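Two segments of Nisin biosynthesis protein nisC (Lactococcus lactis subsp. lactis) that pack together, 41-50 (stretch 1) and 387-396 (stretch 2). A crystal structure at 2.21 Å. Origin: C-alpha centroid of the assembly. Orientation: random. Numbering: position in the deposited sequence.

Stretch 1 41-50: ILMLAELKNK
Stretch 2 387-396: EYSINFTYWR

One buried carboxylate, that of Glu46, gathers three hydrogen bonds from two consecutive residues of a segment nearly 350 positions away. Phe392 N donates to Glu46 OE1 at 2.9 Å. Thr393 N and Thr393 OG1 both donate to Glu46 OE2, at 2.8 and 2.6 Å. A carboxylate suits this site because its two oxygens can accept from neighbouring backbone amides at once. The Glu46 side chain is m, m with chi3 near -7°; CA-to-CB points sideways, but the end comes nearer the partner. Phi/psi is -75/-21 at Phe392 and -123/175 at Thr393.

Stretch 1 is helical from 41 to 45, then continues through type I turns, Ala45 to Lys48 and Leu47 to Lys50. Stretch 2 leaves a helix at Tyr388, runs extended through Ile390 and Asn391, and enters a 3-10 segment at Trp395. The two run in opposite directions: CA atoms pair as Leu42 with Trp395 (6.3 Å), Glu46 with Phe392 (5.4 Å) and Asn49 with Tyr388 (8.1 Å). The contact buries 517 Å², both sides summed.

Thr393 is p. Its OG1 also accepts from Trp395 N at 3.2 Å, so the hydroxyl links the carboxylate to the start of the 3-10 segment. Thr393 CG2 lies 3.4 Å from Ala45 CB, a small side chain that allows close approach. The CA-to-CB bond of Leu42 (m, t) points toward stretch 2, with Leu42 CD2 3.5 Å from Thr393 CB and CD1 3.9 Å from Trp395 CB. Trp395 is p, chi2 -79°; its CD1 lies 3.3 Å from Glu46 OE2, which sits at the ring edge.

Toward the exposed end, aliphatic carbons cover aromatic faces. Lys48 CB sits 3.8 Å from the Phe392 ring centroid, almost on the normal, while its all-t chain leads away. Asn49 (p, chi2 -59°) places CB 4.1 Å from the Tyr388 ring centroid. Phe392 is m, chi2 -75°, and Tyr388 t, chi2 73°.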

# COMPACT_ATOMS: atom_id res chain seq x y z
N ILE A 41 10.50 -6.77 -11.26
CA ILE A 41 9.99 -6.31 -12.55
C ILE A 41 9.68 -4.81 -12.48
O ILE A 41 10.05 -4.08 -13.39
CB ILE A 41 8.72 -7.12 -12.97
CG1 ILE A 41 9.10 -8.57 -13.36
CG2 ILE A 41 7.98 -6.43 -14.11
CD1 ILE A 41 7.90 -9.57 -13.36
N LEU A 42 9.03 -4.35 -11.40
CA LEU A 42 8.72 -2.90 -11.25
C LEU A 42 9.95 -2.02 -11.19
O LEU A 42 10.02 -1.01 -11.89
CB LEU A 42 7.78 -2.61 -10.08
CG LEU A 42 6.35 -3.11 -10.34
CD1 LEU A 42 5.52 -3.14 -9.07
CD2 LEU A 42 5.66 -2.24 -11.42
N MET A 43 10.92 -2.43 -10.39
CA MET A 43 12.16 -1.67 -10.24
C MET A 43 12.90 -1.53 -11.58
O MET A 43 13.36 -0.46 -11.91
CB MET A 43 13.07 -2.31 -9.20
CG MET A 43 14.50 -1.71 -9.24
SD MET A 43 15.74 -2.76 -8.52
CE MET A 43 15.88 -4.02 -9.76
N LEU A 44 13.01 -2.62 -12.32
CA LEU A 44 13.74 -2.65 -13.59
C LEU A 44 13.00 -1.87 -14.67
O LEU A 44 13.63 -1.20 -15.50
CB LEU A 44 13.94 -4.10 -14.07
CG LEU A 44 14.96 -5.03 -13.40
CD1 LEU A 44 14.89 -6.45 -13.99
CD2 LEU A 44 16.37 -4.50 -13.53
N ALA A 45 11.67 -1.96 -14.64
CA ALA A 45 10.82 -1.33 -15.63
C ALA A 45 10.90 0.17 -15.54
O ALA A 45 10.84 0.86 -16.54
CB ALA A 45 9.38 -1.80 -15.48
N GLU A 46 11.06 0.66 -14.32
CA GLU A 46 11.25 2.08 -14.06
C GLU A 46 12.61 2.63 -14.49
O GLU A 46 12.88 3.82 -14.30
CB GLU A 46 11.07 2.35 -12.57
CG GLU A 46 9.64 2.40 -12.14
CD GLU A 46 8.80 3.45 -12.85
OE1 GLU A 46 9.36 4.26 -13.63
OE2 GLU A 46 7.56 3.44 -12.62
N LEU A 47 13.46 1.78 -15.04
CA LEU A 47 14.80 2.19 -15.42
C LEU A 47 14.93 2.30 -16.93
O LEU A 47 16.04 2.33 -17.45
CB LEU A 47 15.82 1.19 -14.86
CG LEU A 47 15.91 1.04 -13.35
CD1 LEU A 47 17.01 0.03 -13.03
CD2 LEU A 47 16.20 2.38 -12.69
N LYS A 48 13.79 2.40 -17.61
CA LYS A 48 13.70 2.40 -19.07
C LYS A 48 14.51 3.52 -19.75
O LYS A 48 15.09 3.30 -20.82
CB LYS A 48 12.24 2.42 -19.54
CG LYS A 48 12.10 2.44 -21.06
CD LYS A 48 10.69 2.12 -21.54
CE LYS A 48 10.68 2.14 -23.08
NZ LYS A 48 9.37 1.74 -23.71
N ASN A 49 14.55 4.70 -19.13
CA ASN A 49 15.40 5.77 -19.67
C ASN A 49 16.89 5.41 -19.65
O ASN A 49 17.64 5.97 -20.44
CB ASN A 49 15.16 7.12 -18.96
CG ASN A 49 15.49 7.07 -17.49
OD1 ASN A 49 14.92 6.27 -16.75
ND2 ASN A 49 16.42 7.93 -17.05
N LYS A 50 17.29 4.48 -18.77
CA LYS A 50 18.73 4.16 -18.54
C LYS A 50 19.33 3.39 -19.72
O LYS A 50 18.60 2.81 -20.53
CB LYS A 50 18.95 3.43 -17.19
CG LYS A 50 18.99 4.39 -15.94
CD LYS A 50 19.19 3.69 -14.53
CE LYS A 50 20.65 3.23 -14.15
NZ LYS A 50 20.90 1.73 -14.34
N GLU A 387 15.50 10.82 -9.50
CA GLU A 387 16.39 11.07 -10.66
C GLU A 387 15.69 11.31 -11.97
O GLU A 387 16.15 12.12 -12.77
CB GLU A 387 17.38 9.92 -10.89
CG GLU A 387 18.73 10.09 -10.15
CD GLU A 387 19.50 11.33 -10.59
OE1 GLU A 387 19.70 12.26 -9.77
OE2 GLU A 387 19.92 11.37 -11.77
N TYR A 388 14.63 10.53 -12.23
CA TYR A 388 13.82 10.63 -13.45
C TYR A 388 12.36 10.42 -13.05
O TYR A 388 11.94 9.29 -12.79
CB TYR A 388 14.27 9.60 -14.51
CG TYR A 388 13.66 9.89 -15.88
CD1 TYR A 388 14.13 10.97 -16.65
CD2 TYR A 388 12.62 9.14 -16.38
CE1 TYR A 388 13.58 11.27 -17.86
CE2 TYR A 388 12.04 9.44 -17.62
CZ TYR A 388 12.53 10.50 -18.35
OH TYR A 388 11.99 10.80 -19.58
N SER A 389 11.60 11.52 -12.95
CA SER A 389 10.29 11.48 -12.29
C SER A 389 9.14 10.89 -13.11
O SER A 389 8.10 10.62 -12.54
CB SER A 389 9.90 12.86 -11.73
OG SER A 389 9.72 13.79 -12.78
N ILE A 390 9.32 10.73 -14.43
CA ILE A 390 8.31 10.00 -15.19
C ILE A 390 8.26 8.54 -14.69
O ILE A 390 9.29 7.85 -14.64
CB ILE A 390 8.53 10.08 -16.72
CG1 ILE A 390 8.23 11.49 -17.23
CG2 ILE A 390 7.62 9.08 -17.47
CD1 ILE A 390 8.49 11.67 -18.69
N ASN A 391 7.06 8.12 -14.26
CA ASN A 391 6.82 6.73 -13.86
C ASN A 391 6.37 5.94 -15.04
O ASN A 391 5.31 6.21 -15.61
CB ASN A 391 5.76 6.62 -12.74
CG ASN A 391 6.31 7.00 -11.38
OD1 ASN A 391 6.10 6.27 -10.42
ND2 ASN A 391 7.06 8.10 -11.31
N PHE A 392 7.20 4.97 -15.41
CA PHE A 392 6.87 4.04 -16.47
C PHE A 392 5.84 2.98 -15.99
O PHE A 392 5.16 2.39 -16.82
CB PHE A 392 8.15 3.36 -16.96
CG PHE A 392 9.16 4.32 -17.55
CD1 PHE A 392 8.96 4.86 -18.82
CD2 PHE A 392 10.30 4.69 -16.82
CE1 PHE A 392 9.89 5.76 -19.36
CE2 PHE A 392 11.23 5.57 -17.35
CZ PHE A 392 11.03 6.12 -18.63
N THR A 393 5.73 2.78 -14.67
CA THR A 393 4.91 1.70 -14.12
C THR A 393 3.88 2.26 -13.17
O THR A 393 3.93 3.44 -12.83
CB THR A 393 5.77 0.69 -13.29
OG1 THR A 393 6.23 1.31 -12.08
CG2 THR A 393 6.99 0.18 -14.08
N TYR A 394 3.00 1.39 -12.67
CA TYR A 394 2.04 1.78 -11.63
C TYR A 394 2.46 1.35 -10.23
O TYR A 394 1.60 1.12 -9.37
CB TYR A 394 0.61 1.28 -11.96
CG TYR A 394 0.06 1.84 -13.27
CD1 TYR A 394 -0.70 3.00 -13.28
CD2 TYR A 394 0.34 1.21 -14.48
CE1 TYR A 394 -1.20 3.53 -14.50
CE2 TYR A 394 -0.13 1.72 -15.69
CZ TYR A 394 -0.89 2.88 -15.70
OH TYR A 394 -1.37 3.34 -16.91
N TRP A 395 3.76 1.24 -9.98
CA TRP A 395 4.24 0.74 -8.68
C TRP A 395 3.66 1.45 -7.47
O TRP A 395 3.40 0.82 -6.43
CB TRP A 395 5.78 0.75 -8.57
CG TRP A 395 6.43 2.13 -8.45
CD1 TRP A 395 6.67 3.02 -9.48
CD2 TRP A 395 6.99 2.72 -7.27
NE1 TRP A 395 7.32 4.12 -8.99
CE2 TRP A 395 7.53 3.98 -7.65
CE3 TRP A 395 7.09 2.32 -5.92
CZ2 TRP A 395 8.16 4.84 -6.73
CZ3 TRP A 395 7.72 3.18 -5.01
CH2 TRP A 395 8.24 4.43 -5.42
N ARG A 396 3.47 2.77 -7.59
CA ARG A 396 2.94 3.61 -6.49
C ARG A 396 1.56 3.24 -5.99
O ARG A 396 1.22 3.51 -4.82
CB ARG A 396 2.95 5.10 -6.90
CG ARG A 396 4.31 5.76 -6.73
CD ARG A 396 4.38 7.17 -7.41
NE ARG A 396 5.73 7.75 -7.22
CZ ARG A 396 6.25 8.77 -7.90
NH1 ARG A 396 7.50 9.15 -7.60
NH2 ARG A 396 5.57 9.40 -8.88